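PDB 6R5T: periplasmic beta-glucosidase from Pseudomonas aeruginosa, which probably hydrolyses terminal, non-reducing beta-D-glucosyl residues with release of beta-D-glucose, as a member of glycoside hydrolase family 3. Local coordinates for residues I310-A313 / C314-L318; P33-A36 / L37-D40; A463-T466 / A467-A470; S293-L296 / P297-L300; N431-D435 / Q436-D440. The protein carries 1 engineered substitution. All coordinates share one frame; numbering follows the deposited sequence.

Contact 1 of 5, residues I310-A313 / C314-L318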
loop_
_atom_site.group_PDB
_atom_site.type_symbol
_atom_site.label_atom_id
_atom_site.label_comp_id
_atom_site.label_asym_id
_atom_site.label_seq_id
_atom_site.Cartn_x
_atom_site.Cartn_y
_atom_site.Cartn_z
ATOM N N ILE A 310 9.441 -37.392 6.840
ATOM C CA ILE A 310 8.178 -38.183 6.777
ATOM C C ILE A 310 7.720 -38.478 8.205
ATOM O O ILE A 310 6.525 -38.369 8.506
ATOM C CB ILE A 310 8.411 -39.491 6.000
ATOM C CG1 ILE A 310 8.913 -39.228 4.582
ATOM C CG2 ILE A 310 7.178 -40.372 6.032
ATOM C CD1 ILE A 310 7.853 -38.701 3.676
ATOM N N ASP A 311 8.653 -38.894 9.055
ATOM C CA ASP A 311 8.274 -39.304 10.421
ATOM C C ASP A 311 7.677 -38.123 11.192
ATOM O O ASP A 311 6.738 -38.354 11.982
ATOM C CB ASP A 311 9.448 -39.919 11.169
ATOM C CG ASP A 311 9.821 -41.313 10.667
ATOM O OD1 ASP A 311 9.035 -41.896 9.899
ATOM O OD2 ASP A 311 10.923 -41.789 11.073
ATOM N N ARG A 312 8.233 -36.923 11.021
ATOM C CA ARG A 312 7.778 -35.720 11.770
ATOM C C ARG A 312 6.334 -35.465 11.370
ATOM O O ARG A 312 5.489 -35.286 12.256
ATOM C CB ARG A 312 8.641 -34.519 11.385
ATOM C CG ARG A 312 8.222 -33.217 12.051
ATOM C CD ARG A 312 8.692 -32.040 11.195
ATOM N NE ARG A 312 7.681 -31.805 10.137
ATOM C CZ ARG A 312 7.947 -31.653 8.842
ATOM N NH1 ARG A 312 9.210 -31.716 8.408
ATOM N NH2 ARG A 312 6.947 -31.430 7.998
ATOM N N ALA A 313 6.084 -35.491 10.067
ATOM C CA ALA A 313 4.794 -35.135 9.454
ATOM C C ALA A 313 3.746 -36.136 9.914
ATOM O O ALA A 313 2.658 -35.778 10.390
ATOM C CB ALA A 313 4.936 -35.054 7.972
ATOM N N CYS A 314 4.077 -37.439 9.825
ATOM C CA CYS A 314 3.153 -38.506 10.235
ATOM C C CYS A 314 2.860 -38.447 11.738
ATOM O O CYS A 314 1.697 -38.536 12.130
ATOM C CB CYS A 314 3.779 -39.839 9.850
ATOM S SG CYS A 314 2.674 -41.213 10.249
ATOM N N ARG A 315 3.879 -38.257 12.578
ATOM C CA ARG A 315 3.680 -38.166 14.021
ATOM C C ARG A 315 2.687 -37.046 14.341
ATOM O O ARG A 315 1.819 -37.246 15.161
ATOM C CB ARG A 315 4.990 -37.933 14.770
ATOM C CG ARG A 315 4.845 -37.698 16.264
ATOM C CD ARG A 315 4.726 -36.192 16.610
ATOM N NE ARG A 315 4.177 -35.960 17.943
ATOM C CZ ARG A 315 3.526 -34.865 18.339
ATOM N NH1 ARG A 315 3.289 -33.851 17.512
ATOM N NH2 ARG A 315 3.062 -34.808 19.576
ATOM N N ASP A 316 2.789 -35.924 13.637
ATOM C CA ASP A 316 1.888 -34.795 13.918
ATOM C C ASP A 316 0.454 -35.167 13.551
ATOM O O ASP A 316 -0.476 -34.776 14.293
ATOM C CB ASP A 316 2.391 -33.532 13.212
ATOM C CG ASP A 316 3.674 -32.940 13.753
ATOM O OD1 ASP A 316 4.110 -33.384 14.832
ATOM O OD2 ASP A 316 4.250 -32.052 13.050
ATOM N N VAL A 317 0.237 -35.889 12.444
ATOM C CA VAL A 317 -1.137 -36.290 12.087
ATOM C C VAL A 317 -1.680 -37.244 13.167
ATOM O O VAL A 317 -2.826 -37.080 13.611
ATOM C CB VAL A 317 -1.170 -36.918 10.690
ATOM C CG1 VAL A 317 -2.546 -37.498 10.406
ATOM C CG2 VAL A 317 -0.792 -35.865 9.638
ATOM N N LEU A 318 -0.873 -38.243 13.546
ATOM C CA LEU A 318 -1.330 -39.268 14.502
ATOM C C LEU A 318 -1.603 -38.612 15.844
ATOM O O LEU A 318 -2.599 -38.965 16.488
ATOM C CB LEU A 318 -0.258 -40.366 14.608
ATOM C CG LEU A 318 -0.020 -41.185 13.339
ATOM C CD1 LEU A 318 1.051 -42.224 13.632
ATOM C CD2 LEU A 318 -1.284 -41.827 12.805
#
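Within helix 307-323 of the TIM-barrel domain of this family 3 enzyme, the carbonyls of Ile310 to Ala313 receive the amides of Cys314 to Val317 one turn later. The first of these bonds, Cys314 N to Ile310 O, is 2.9 Å long and nearly straight, with an N-H...O angle of 168°; the last, Val317 N to Ala313 O, has stretched to 3.2 Å. Asp316 adds a charged feature to this regular backbone. Its CG stands beside its own backbone N (chi1 -69°), which folds the carboxylate back over the preceding turn and puts CG 3.3 Å from Arg312 O. Arg315 NH1 then meets Asp316 OD1 at 2.8 Å in a salt bridge between sequence neighbours. The oxygen lies in the guanidinium plane but is approached on its anti side, 29° out of the carboxylate plane. Arg312 NE is 4.5 Å from Asp316 OD2, too far for an ion pair; Arg312 is salt-bridged to Asp284, and Asp316 OD2 to Arg243. Asp311 is bridged to Lys19, and Arg315 also to Glu4. Small or slim Ala313 and Cys314 suit the buried sides of the helix. Met11 of helix 2-12 packs against Cys314 and Arg315, Ile20 of helix 16-22 against Ile310, and Leu251 of strand 251-253 against Asp316 and Val317.

Contact 2 of 5, residues P33-A36 / L37-D40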
loop_
_atom_site.group_PDB
_atom_site.type_symbol
_atom_site.label_atom_id
_atom_site.label_comp_id
_atom_site.label_asym_id
_atom_site.label_seq_id
_atom_site.Cartn_x
_atom_site.Cartn_y
_atom_site.Cartn_z
ATOM N N PRO A 33 -13.179 -38.287 -7.170
ATOM C CA PRO A 33 -14.513 -38.855 -7.178
ATOM C C PRO A 33 -14.729 -39.752 -5.961
ATOM O O PRO A 33 -13.798 -40.390 -5.430
ATOM C CB PRO A 33 -14.564 -39.694 -8.456
ATOM C CG PRO A 33 -13.437 -39.201 -9.295
ATOM C CD PRO A 33 -12.393 -38.640 -8.351
ATOM N N LYS A 34 -15.970 -39.797 -5.515
ATOM C CA LYS A 34 -16.309 -40.437 -4.244
ATOM C C LYS A 34 -15.825 -41.892 -4.221
ATOM O O LYS A 34 -15.291 -42.289 -3.165
ATOM C CB LYS A 34 -17.811 -40.444 -4.022
ATOM C CG LYS A 34 -18.220 -40.967 -2.659
ATOM C CD LYS A 34 -19.444 -40.240 -2.119
ATOM C CE LYS A 34 -20.341 -41.097 -1.256
ATOM N NZ LYS A 34 -21.672 -40.463 -1.079
ATOM N N GLU A 35 -16.110 -42.679 -5.256
ATOM C CA GLU A 35 -15.834 -44.144 -5.179
ATOM C C GLU A 35 -14.311 -44.339 -5.133
ATOM O O GLU A 35 -13.863 -45.211 -4.393
ATOM C CB GLU A 35 -16.415 -44.962 -6.339
ATOM C CG GLU A 35 -17.914 -44.828 -6.610
ATOM C CD GLU A 35 -18.861 -44.477 -5.467
ATOM O OE1 GLU A 35 -18.798 -45.149 -4.411
ATOM O OE2 GLU A 35 -19.682 -43.527 -5.645
ATOM N N ALA A 36 -13.543 -43.579 -5.914
ATOM C CA ALA A 36 -12.060 -43.659 -5.934
ATOM C C ALA A 36 -11.538 -43.278 -4.550
ATOM O O ALA A 36 -10.640 -43.947 -4.027
ATOM C CB ALA A 36 -11.468 -42.765 -7.004
ATOM N N LEU A 37 -12.125 -42.268 -3.929
ATOM C CA LEU A 37 -11.692 -41.844 -2.589
ATOM C C LEU A 37 -11.966 -42.960 -1.569
ATOM O O LEU A 37 -11.099 -43.269 -0.730
ATOM C CB LEU A 37 -12.428 -40.551 -2.251
ATOM C CG LEU A 37 -11.807 -39.727 -1.142
ATOM C CD1 LEU A 37 -12.308 -38.275 -1.184
ATOM C CD2 LEU A 37 -12.110 -40.365 0.191
ATOM N N MET A 38 -13.133 -43.572 -1.627
ATOM C CA MET A 38 -13.490 -44.673 -0.713
ATOM C C MET A 38 -12.488 -45.823 -0.887
ATOM O O MET A 38 -12.049 -46.383 0.124
ATOM C CB MET A 38 -14.884 -45.216 -1.031
ATOM C CG MET A 38 -15.955 -44.190 -1.182
ATOM S SD MET A 38 -16.965 -44.140 0.273
ATOM C CE MET A 38 -15.707 -43.419 1.302
ATOM N N ALA A 39 -12.079 -46.145 -2.102
ATOM C CA ALA A 39 -11.105 -47.239 -2.352
ATOM C C ALA A 39 -9.764 -46.834 -1.745
ATOM O O ALA A 39 -9.094 -47.665 -1.142
ATOM C CB ALA A 39 -10.961 -47.519 -3.823
ATOM N N ASP A 40 -9.410 -45.556 -1.849
ATOM C CA ASP A 40 -8.126 -45.088 -1.284
ATOM C C ASP A 40 -8.178 -45.162 0.229
ATOM O O ASP A 40 -7.146 -45.505 0.838
ATOM C CB ASP A 40 -7.761 -43.685 -1.771
ATOM C CG ASP A 40 -7.128 -43.653 -3.149
ATOM O OD1 ASP A 40 -6.954 -44.728 -3.763
ATOM O OD2 ASP A 40 -6.819 -42.537 -3.612
HETATM O O HOH W 1 -8.769 -45.247 -6.058
#
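Ala36 O is gripped twice, by Asp40 N at 3.0 Å and by a water that donates to it at 3.1 Å. The same water donates to Asp40 OD1 at 3.0 Å, so it bridges the backbone of one turn to the carboxylate of the next. The torsion of Asp40 (chi1 -81°) keeps its CG beside the backbone N, near enough to Ala36 O for one water to span both groups. The other oxygen, Asp40 OD2, forms a salt bridge with Arg24. Both residues lie on helix 34-42, the helix of the beta-alpha-beta unit that joins strands 24-26 and 48-50 of the barrel domain. Pro33 sits at the N-cap of this helix, a place that suits proline because no helical amide is required of it there. Its carbonyl still starts the helical bonding: Leu37 N meets Pro33 O at 2.9 Å. Two residues further on, Ala39 N bonds to Glu35 O at 3.1 Å. Lys34 and Glu35 are charged and exposed, as expected on the outer side of the helix, whereas the apolar Leu37 and Met38 are buried. Leu37 rests against Val28, and Met38 packs on Met61 and Gln64 of helix 55-65.

Contact 3 of 5, residues A463-T466 / A467-A470; sequences ALRT and ARDA
The backbone bonds of Ala463 to Ala470 record how helix 456-468 of the family 3 C-terminal domain comes to its end. Two ordinary helical bonds come first: Ala467 N to Ala463 O and Arg468 N to Leu464 O, the latter 2.9 Å long. Asp469 N then divides itself, giving a weak bond to Arg465 O at 3.3 Å and a second bond to Thr466 O at 3.1 Å. That second donor stands well above the carbonyl plane of Thr466, 65° out of it, as the chain tightens from four-residue to three-residue spacing. Ala470 N follows suit by bonding to Ala467 O.

Among the side chains, the main contact is that of Leu464 with Arg468. The arginine, extended from CG to NE, runs back along the helix so that one face of its guanidinium lies over Leu464 CB, which is 3.6 Å from NH2. Leu464 CD1 is also near, 3.8 Å from Arg468 NH2. The apolar stem of Arg465 approaches as well, its CG 4.1 Å from Arg468 NH1. Arg465 bends at chi3 (-67°), and its NE lies 6.4 Å from Arg468 NH1; the guanidinium planes are 55° apart. Both arginines also touch a crystal neighbour, which may influence their poses.

Polar ends are met elsewhere: Thr466 OG1 bonds to Glu462 O, and Asp469 OD2 forms a salt bridge with Arg380. Compact Ala463 and Ala467 fit the close packing against Leu502 and Leu506 of helix 497-508, while Thr466 rests on Ala382 and Leu425, from strands 380-384 and 423-427 of the domain's mixed sheet.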
loop_
_atom_site.group_PDB
_atom_site.type_symbol
_atom_site.label_atom_id
_atom_site.label_comp_id
_atom_site.label_asym_id
_atom_site.label_seq_id
_atom_site.Cartn_x
_atom_site.Cartn_y
_atom_site.Cartn_z
ATOM N N ALA A 463 -39.620 2.270 -6.536
ATOM C CA ALA A 463 -39.154 2.605 -5.181
ATOM C C ALA A 463 -39.623 4.014 -4.792
ATOM O O ALA A 463 -39.981 4.205 -3.635
ATOM C CB ALA A 463 -37.647 2.545 -5.150
ATOM N N LEU A 464 -39.597 4.966 -5.716
ATOM C CA LEU A 464 -40.027 6.354 -5.381
ATOM C C LEU A 464 -41.534 6.350 -5.099
ATOM O O LEU A 464 -41.919 6.964 -4.124
ATOM C CB LEU A 464 -39.687 7.311 -6.497
ATOM C CG LEU A 464 -38.213 7.583 -6.736
ATOM C CD1 LEU A 464 -38.012 8.545 -7.881
ATOM C CD2 LEU A 464 -37.583 8.121 -5.457
ATOM N N ARG A 465 -42.350 5.599 -5.861
ATOM C CA ARG A 465 -43.779 5.490 -5.500
ATOM C C ARG A 465 -43.972 4.912 -4.113
ATOM O O ARG A 465 -44.866 5.344 -3.407
ATOM C CB ARG A 465 -44.545 4.551 -6.452
ATOM C CG ARG A 465 -44.713 5.139 -7.821
ATOM C CD ARG A 465 -45.639 4.291 -8.672
ATOM N NE ARG A 465 -45.095 2.987 -9.003
ATOM C CZ ARG A 465 -45.546 1.842 -8.520
ATOM N NH1 ARG A 465 -46.538 1.815 -7.647
ATOM N NH2 ARG A 465 -45.000 0.700 -8.906
ATOM N N THR A 466 -43.197 3.873 -3.760
ATOM C CA THR A 466 -43.306 3.218 -2.460
ATOM C C THR A 466 -42.916 4.226 -1.377
ATOM O O THR A 466 -43.637 4.351 -0.402
ATOM C CB THR A 466 -42.419 1.963 -2.502
ATOM O OG1 THR A 466 -42.886 1.200 -3.609
ATOM C CG2 THR A 466 -42.467 1.183 -1.222
ATOM N N ALA A 467 -41.816 4.967 -1.579
ATOM C CA ALA A 467 -41.339 5.924 -0.549
ATOM C C ALA A 467 -42.387 7.034 -0.344
ATOM O O ALA A 467 -42.720 7.391 0.811
ATOM C CB ALA A 467 -40.010 6.476 -0.953
ATOM N N ARG A 468 -42.970 7.486 -1.433
ATOM C CA ARG A 468 -43.968 8.596 -1.393
ATOM C C ARG A 468 -45.210 8.140 -0.626
ATOM O O ARG A 468 -45.898 8.975 -0.034
ATOM C CB ARG A 468 -44.313 8.994 -2.817
ATOM C CG ARG A 468 -43.272 9.815 -3.547
ATOM C CD ARG A 468 -43.707 9.937 -4.985
ATOM N NE ARG A 468 -42.599 10.271 -5.846
ATOM C CZ ARG A 468 -42.429 9.825 -7.055
ATOM N NH1 ARG A 468 -43.305 8.981 -7.582
ATOM N NH2 ARG A 468 -41.394 10.252 -7.757
ATOM N N ASP A 469 -45.483 6.852 -0.565
ATOM C CA ASP A 469 -46.672 6.318 0.118
ATOM C C ASP A 469 -46.363 5.988 1.572
ATOM O O ASP A 469 -47.225 5.402 2.232
ATOM C CB ASP A 469 -47.173 5.088 -0.638
ATOM C CG ASP A 469 -48.645 4.817 -0.385
ATOM O OD1 ASP A 469 -49.421 5.812 -0.363
ATOM O OD2 ASP A 469 -48.992 3.624 -0.197
ATOM N N ALA A 470 -45.162 6.293 2.061
ATOM C CA ALA A 470 -44.741 5.847 3.403
ATOM C C ALA A 470 -44.469 7.050 4.309
ATOM O O ALA A 470 -44.322 8.134 3.781
ATOM C CB ALA A 470 -43.521 4.965 3.295
#

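Contact 4 of 5, residues S293-L296 / P297-L300; sequences STWL and PKLL
Pro297 follows Leu296 in the middle of helix 291-301 of the barrel domain and makes a proline kink, its ring CD 3.5 Å from Leu296 CB. Having no N-H, Pro297 cannot bond to Ser293 O, and its CD faces that carbonyl oxygen at 3.9 Å instead. The break spreads to the next residue, where a water is inserted in place of a direct helical bond. It donates to Thr294 O at 2.7 Å and accepts from Lys298 N at 2.9 Å, so both backbone groups are satisfied although the turn is opened. Direct bonding then resumes: Leu299 N meets Trp295 O at 3.0 Å, almost straight at 169°, and Leu300 N bonds to Leu296 O. Side-chain donors look outside the segments, Trp295 NE1 to Glu271 OE1 and Thr294 OG1 to Asp290 O. Leu296 and Leu299, apolar as their place requires, are buried: they meet through their methyls and pack on Thr275 of helix 271-281, and Leu296 also reaches Ile20 of helix 16-22. On the exposed side, the chain of Lys298, extended beyond CG, passes obliquely by the indole of Trp295, with its CD 4.0 Å from Trp295 CZ3.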
loop_
_atom_site.group_PDB
_atom_site.type_symbol
_atom_site.label_atom_id
_atom_site.label_comp_id
_atom_site.label_asym_id
_atom_site.label_seq_id
_atom_site.Cartn_x
_atom_site.Cartn_y
_atom_site.Cartn_z
ATOM N N SER A 293 1.825 -37.730 -1.841
ATOM C CA SER A 293 1.668 -39.161 -2.177
ATOM C C SER A 293 2.388 -39.484 -3.481
ATOM O O SER A 293 2.890 -40.603 -3.623
ATOM C CB SER A 293 0.228 -39.506 -2.261
ATOM O OG SER A 293 -0.368 -39.459 -0.966
ATOM N N THR A 294 2.441 -38.553 -4.426
ATOM C CA THR A 294 3.050 -38.798 -5.759
ATOM C C THR A 294 4.575 -38.801 -5.643
ATOM O O THR A 294 5.236 -39.582 -6.330
ATOM C CB THR A 294 2.568 -37.752 -6.772
ATOM O OG1 THR A 294 1.137 -37.770 -6.814
ATOM C CG2 THR A 294 3.184 -37.937 -8.147
ATOM N N TRP A 295 5.168 -37.926 -4.821
ATOM C CA TRP A 295 6.609 -37.639 -4.923
ATOM C C TRP A 295 7.407 -38.006 -3.682
ATOM O O TRP A 295 8.620 -38.122 -3.817
ATOM C CB TRP A 295 6.857 -36.155 -5.274
ATOM C CG TRP A 295 6.339 -35.869 -6.627
ATOM C CD1 TRP A 295 5.215 -35.183 -6.929
ATOM C CD2 TRP A 295 6.894 -36.300 -7.885
ATOM N NE1 TRP A 295 5.066 -35.093 -8.278
ATOM C CE2 TRP A 295 6.061 -35.782 -8.894
ATOM C CE3 TRP A 295 8.023 -37.033 -8.261
ATOM C CZ2 TRP A 295 6.291 -36.000 -10.259
ATOM C CZ3 TRP A 295 8.253 -37.235 -9.620
ATOM C CH2 TRP A 295 7.396 -36.731 -10.590
ATOM N N LEU A 296 6.845 -38.139 -2.493
ATOM C CA LEU A 296 7.710 -38.367 -1.308
ATOM C C LEU A 296 8.508 -39.671 -1.433
ATOM O O LEU A 296 9.653 -39.664 -1.008
ATOM C CB LEU A 296 6.904 -38.341 -0.001
ATOM C CG LEU A 296 6.447 -36.931 0.447
ATOM C CD1 LEU A 296 5.540 -37.024 1.638
ATOM C CD2 LEU A 296 7.606 -36.000 0.735
ATOM N N PRO A 297 7.934 -40.775 -1.950
ATOM C CA PRO A 297 8.737 -42.012 -2.051
ATOM C C PRO A 297 9.971 -41.833 -2.942
ATOM O O PRO A 297 11.102 -42.254 -2.506
ATOM C CB PRO A 297 7.731 -43.045 -2.600
ATOM C CG PRO A 297 6.367 -42.491 -2.172
ATOM C CD PRO A 297 6.537 -40.983 -2.322
ATOM N N LYS A 298 9.789 -41.177 -4.091
ATOM C CA LYS A 298 10.906 -40.909 -5.042
ATOM C C LYS A 298 11.930 -40.012 -4.373
ATOM O O LYS A 298 13.155 -40.256 -4.498
ATOM C CB LYS A 298 10.379 -40.368 -6.366
ATOM C CG LYS A 298 9.845 -41.467 -7.284
ATOM C CD LYS A 298 9.284 -40.930 -8.583
ATOM C CE LYS A 298 8.699 -41.993 -9.491
ATOM N NZ LYS A 298 8.137 -41.379 -10.712
ATOM N N LEU A 299 11.466 -38.940 -3.713
ATOM C CA LEU A 299 12.408 -38.029 -3.048
ATOM C C LEU A 299 13.251 -38.760 -2.019
ATOM O O LEU A 299 14.476 -38.497 -1.892
ATOM C CB LEU A 299 11.625 -36.888 -2.409
ATOM C CG LEU A 299 11.060 -35.864 -3.389
ATOM C CD1 LEU A 299 10.039 -34.976 -2.703
ATOM C CD2 LEU A 299 12.174 -35.019 -3.981
ATOM N N LEU A 300 12.612 -39.596 -1.238
ATOM C CA LEU A 300 13.332 -40.275 -0.142
ATOM C C LEU A 300 14.381 -41.235 -0.742
ATOM O O LEU A 300 15.553 -41.208 -0.287
ATOM C CB LEU A 300 12.341 -41.039 0.721
ATOM C CG LEU A 300 13.009 -41.781 1.893
ATOM C CD1 LEU A 300 13.735 -40.856 2.873
ATOM C CD2 LEU A 300 11.992 -42.599 2.659
HETATM O O HOH W 2 7.259 -41.190 -5.594
#

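Contact 5 of 5, residues N431-D435 / Q436-D440; sequences NVSGD and QAILD
Two side chains turned anti to their own backbone nitrogens prepare the start of helix 436-442: Ser433 (chi1 -177°) places OG beside Ile438 CB, 3.7 Å away, and Asp435 (chi1 -175°) swings its carboxylate over the first helical turn. There Asp435 OD1 accepts from Ala437 N at 2.9 Å, nearly along its C-O axis, and more weakly from Ile438 N at 3.5 Å. Asp435 is thus a classic N-cap. Aspartate suits the position because a short acidic side chain can occupy amides that have no preceding turn to bond to, and its negative charge is probably stabilised by the positive end of the helix dipole. Its carbonyl takes up the regular pattern, with Leu439 N donating to Asp435 O at 3.1 Å. The backbone of Asp435 is held in turn: Asp435 N donates to Ser433 OG at 3.1 Å, forming an ST turn in the loop that leads from strand 423-427 of the family 3 C-terminal domain into the helix.

Van der Waals contacts also join loop and helix. Ile438 crosses Asp435 at about a right angle, its CD1 3.9 Å from Asp435 CB. Leu439, buried, makes an apolar contact through CD2, 4.1 Å from Val432 CG2, and also packs on Val451. Ile438 touches Asp601 of the second subunit. At the exposed side Gln436 NE2 reaches one turn on to donate to Asp440 OD1 at 2.8 Å; the oxygen lies in the amide plane, whereas the nitrogen approaches from above the carboxylate plane.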
loop_
_atom_site.group_PDB
_atom_site.type_symbol
_atom_site.label_atom_id
_atom_site.label_comp_id
_atom_site.label_asym_id
_atom_site.label_seq_id
_atom_site.Cartn_x
_atom_site.Cartn_y
_atom_site.Cartn_z
ATOM N N ASN A 431 -30.798 -3.299 -8.488
ATOM C CA ASN A 431 -30.013 -4.530 -8.358
ATOM C C ASN A 431 -28.758 -4.195 -7.539
ATOM O O ASN A 431 -28.400 -3.001 -7.398
ATOM C CB ASN A 431 -29.663 -5.072 -9.744
ATOM C CG ASN A 431 -30.839 -5.768 -10.395
ATOM O OD1 ASN A 431 -31.568 -6.510 -9.747
ATOM N ND2 ASN A 431 -30.968 -5.494 -11.676
ATOM N N VAL A 432 -28.085 -5.216 -7.030
ATOM C CA VAL A 432 -26.901 -4.993 -6.149
ATOM C C VAL A 432 -25.842 -4.206 -6.908
ATOM O O VAL A 432 -25.073 -3.430 -6.311
ATOM C CB VAL A 432 -26.326 -6.283 -5.560
ATOM C CG1 VAL A 432 -27.285 -6.987 -4.649
ATOM C CG2 VAL A 432 -25.815 -7.246 -6.575
ATOM N N SER A 433 -25.747 -4.412 -8.218
ATOM C CA SER A 433 -24.869 -3.648 -9.116
ATOM C C SER A 433 -25.632 -3.338 -10.399
ATOM O O SER A 433 -26.431 -4.151 -10.812
ATOM C CB SER A 433 -23.583 -4.378 -9.410
ATOM O OG SER A 433 -22.714 -3.593 -10.241
ATOM N N GLY A 434 -25.338 -2.198 -10.988
ATOM C CA GLY A 434 -25.820 -1.827 -12.324
ATOM C C GLY A 434 -24.787 -2.095 -13.373
ATOM O O GLY A 434 -25.055 -1.824 -14.567
ATOM N N ASP A 435 -23.615 -2.600 -13.005
ATOM C CA ASP A 435 -22.514 -2.922 -13.939
ATOM C C ASP A 435 -22.671 -4.397 -14.289
ATOM O O ASP A 435 -22.491 -5.272 -13.402
ATOM C CB ASP A 435 -21.163 -2.646 -13.291
ATOM C CG ASP A 435 -19.962 -2.839 -14.194
ATOM O OD1 ASP A 435 -19.995 -3.753 -15.018
ATOM O OD2 ASP A 435 -18.969 -2.115 -14.017
ATOM N N GLN A 436 -23.017 -4.714 -15.532
ATOM C CA GLN A 436 -23.297 -6.121 -15.892
ATOM C C GLN A 436 -22.033 -6.975 -15.714
ATOM O O GLN A 436 -22.183 -8.158 -15.369
ATOM C CB GLN A 436 -23.846 -6.191 -17.326
ATOM C CG GLN A 436 -24.239 -7.611 -17.746
ATOM C CD GLN A 436 -25.377 -8.165 -16.936
ATOM O OE1 GLN A 436 -26.428 -7.533 -16.760
ATOM N NE2 GLN A 436 -25.154 -9.343 -16.370
ATOM N N ALA A 437 -20.837 -6.421 -15.855
ATOM C CA ALA A 437 -19.589 -7.208 -15.695
ATOM C C ALA A 437 -19.450 -7.635 -14.232
ATOM O O ALA A 437 -18.924 -8.714 -13.962
ATOM C CB ALA A 437 -18.370 -6.435 -16.161
ATOM N N ILE A 438 -19.863 -6.773 -13.299
ATOM C CA ILE A 438 -19.854 -7.141 -11.860
ATOM C C ILE A 438 -20.926 -8.188 -11.561
ATOM O O ILE A 438 -20.619 -9.171 -10.841
ATOM C CB ILE A 438 -19.961 -5.873 -10.989
ATOM C CG1 ILE A 438 -18.675 -5.058 -11.182
ATOM C CG2 ILE A 438 -20.199 -6.271 -9.542
ATOM C CD1 ILE A 438 -18.708 -3.765 -10.441
ATOM N N LEU A 439 -22.130 -8.045 -12.135
ATOM C CA LEU A 439 -23.142 -9.107 -11.948
ATOM C C LEU A 439 -22.606 -10.408 -12.531
ATOM O O LEU A 439 -22.872 -11.452 -11.918
ATOM C CB LEU A 439 -24.454 -8.738 -12.627
ATOM C CG LEU A 439 -25.208 -7.550 -12.051
ATOM C CD1 LEU A 439 -26.478 -7.293 -12.875
ATOM C CD2 LEU A 439 -25.585 -7.773 -10.611
ATOM N N ASP A 440 -21.924 -10.371 -13.669
ATOM C CA ASP A 440 -21.369 -11.596 -14.295
ATOM C C ASP A 440 -20.362 -12.269 -13.359
ATOM O O ASP A 440 -20.385 -13.508 -13.171
ATOM C CB ASP A 440 -20.679 -11.308 -15.619
ATOM C CG ASP A 440 -21.621 -10.781 -16.692
ATOM O OD1 ASP A 440 -22.853 -10.967 -16.553
ATOM O OD2 ASP A 440 -21.058 -10.191 -17.654
#

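In the fold
Contacts 1, 2 and 4 belong to the barrel domain, contacts 3 and 5 to the family 3 C-terminal domain; contacts 1 and 3 are about 65 Å apart between centres. Only contacts 1 and 4 touch, through Ile310 and Leu296 on the successive helices 307-323 and 291-301. Contact 1 is the most buried, and its charged groups are matched by salt bridges to other parts of the same chain. Contacts 2 and 4, partly exposed, let water into their backbone bonding, one beside an intact turn and one at a kink. In the other domain, contact 5 starts helix 436-442 and contact 3 ends the next helix, 456-468, so side-chain capping contrasts with shortened backbone bonds.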